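Local coordinates for protein ubiquitin-conjugating enzyme E2, putative (Plasmodium falciparum, PDB 2Q0V) that probably takes part in ubiquitin conjugation as an E2-like protein of the ubiquitin E2 variant type, at residues T95-M99 and S100-N104. Sequence-based numbering, arbitrary orientation.
Sequences TKIEM and SCVDN
Met99 O accepts the amide hydrogen of Val102 N at 2.9 Å, and an N-H...O angle of 164° shows the bond to be nearly straight. It closes a type I beta turn, Met99 to Val102, in the loop that leaves the last strand (90-93) of the antiparallel E2 sheet. Met99-Ser100-Cys101 aligns with the His-Pro-Asn motif of active E2 enzymes, a replacement consistent with the ubiquitin E2 variant (UEV) family.

Beyond the turn, water spans the two limbs. One molecule accepts from Met99 N at 3.2 Å and lies 2.7 Å from Val102 O; a second sits 2.7 Å from Ile97 O and 2.8 Å from Asp103 O. The limbs thus face each other through solvent at these peptide groups, whereas their side chains meet directly.

Val102 carries that apolar contact with both methyls. With CG1 anti to the backbone N (chi1 174°), CG2 lies beside the N and is directed at Met99, whose CE approaches it to 3.7 Å. Met99 reaches this place by a bend at chi3 (-57°), which also brings CE alongside Cys101 SG. Strand 90-93 contributes Phe93 against Met99 and Val102, and Leu132 of helix 125-135 meets Met99 and Cys101, placing the turn against sheet and helix. The Ser100 peptide atoms have partners beyond the turn: Asn141 OD1 accepts from Ser100 N, and Asn112 ND2 donates to Ser100 O. Ile97 and Val102 cross at about a right angle, and one methyl, Ile97 CG2, abuts both valine branches, with Val102 CG1 at 3.8 Å.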
# COMPACT_ATOMS: atom_id res chain seq x y z
N THR A 95 6.65 -7.58 -6.40
CA THR A 95 6.88 -7.40 -7.83
C THR A 95 7.88 -6.28 -8.05
O THR A 95 7.81 -5.21 -7.39
CB THR A 95 5.58 -7.08 -8.60
OG1 THR A 95 4.56 -8.00 -8.23
CG2 THR A 95 5.79 -7.20 -10.09
N LYS A 96 8.82 -6.53 -8.97
CA LYS A 96 9.89 -5.62 -9.28
C LYS A 96 9.36 -4.37 -9.94
O LYS A 96 8.54 -4.44 -10.85
CB LYS A 96 10.93 -6.27 -10.18
CG LYS A 96 11.89 -7.18 -9.43
CD LYS A 96 13.30 -7.15 -10.03
CE LYS A 96 14.09 -8.39 -9.60
NZ LYS A 96 15.56 -8.09 -9.34
N ILE A 97 9.86 -3.23 -9.49
CA ILE A 97 9.44 -1.96 -10.02
C ILE A 97 10.61 -0.97 -9.96
O ILE A 97 11.52 -1.10 -9.13
CB ILE A 97 8.16 -1.44 -9.25
CG1 ILE A 97 7.42 -0.36 -10.05
CG2 ILE A 97 8.48 -1.05 -7.80
CD1 ILE A 97 6.14 0.10 -9.39
N GLU A 98 10.62 -0.02 -10.87
CA GLU A 98 11.54 1.12 -10.77
C GLU A 98 10.71 2.36 -10.57
O GLU A 98 9.95 2.77 -11.46
CB GLU A 98 12.44 1.25 -12.00
CG GLU A 98 13.42 0.10 -12.12
CD GLU A 98 14.67 0.28 -11.27
OE1 GLU A 98 15.24 1.39 -11.28
OE2 GLU A 98 15.08 -0.70 -10.59
N MET A 99 10.81 2.92 -9.37
CA MET A 99 10.15 4.19 -9.02
C MET A 99 11.07 4.97 -8.10
O MET A 99 11.75 4.38 -7.25
CB MET A 99 8.83 3.94 -8.29
CG MET A 99 7.67 3.59 -9.18
SD MET A 99 6.06 4.04 -8.49
CE MET A 99 6.08 3.16 -6.96
N SER A 100 11.06 6.29 -8.22
CA SER A 100 11.92 7.11 -7.35
C SER A 100 11.71 6.92 -5.82
O SER A 100 12.61 7.23 -5.04
CB SER A 100 11.87 8.58 -7.75
OG SER A 100 10.61 9.16 -7.38
N CYS A 101 10.56 6.41 -5.40
CA CYS A 101 10.31 6.15 -3.96
C CYS A 101 10.41 4.66 -3.58
O CYS A 101 9.99 4.27 -2.50
CB CYS A 101 8.93 6.68 -3.56
SG CYS A 101 7.61 5.82 -4.43
N VAL A 102 10.93 3.83 -4.49
CA VAL A 102 11.20 2.42 -4.20
C VAL A 102 12.72 2.15 -4.19
O VAL A 102 13.42 2.51 -5.13
CB VAL A 102 10.44 1.48 -5.22
CG1 VAL A 102 10.82 0.04 -5.04
CG2 VAL A 102 8.95 1.67 -5.09
N ASP A 103 13.23 1.51 -3.15
CA ASP A 103 14.67 1.19 -3.10
C ASP A 103 15.06 -0.05 -3.94
O ASP A 103 14.21 -0.65 -4.63
CB ASP A 103 15.21 1.13 -1.65
CG ASP A 103 14.78 -0.12 -0.89
OD1 ASP A 103 14.40 -1.14 -1.50
OD2 ASP A 103 14.85 -0.09 0.36
N ASN A 104 16.34 -0.40 -3.91
CA ASN A 104 16.85 -1.55 -4.68
C ASN A 104 16.25 -2.91 -4.33
O ASN A 104 16.30 -3.81 -5.15
CB ASN A 104 18.38 -1.62 -4.64
CG ASN A 104 19.01 -0.49 -5.41
OD1 ASN A 104 18.34 0.17 -6.20
ND2 ASN A 104 20.31 -0.27 -5.20
O HOH W 1 13.46 -1.16 -7.32
O HOH W 2 13.33 1.77 -7.77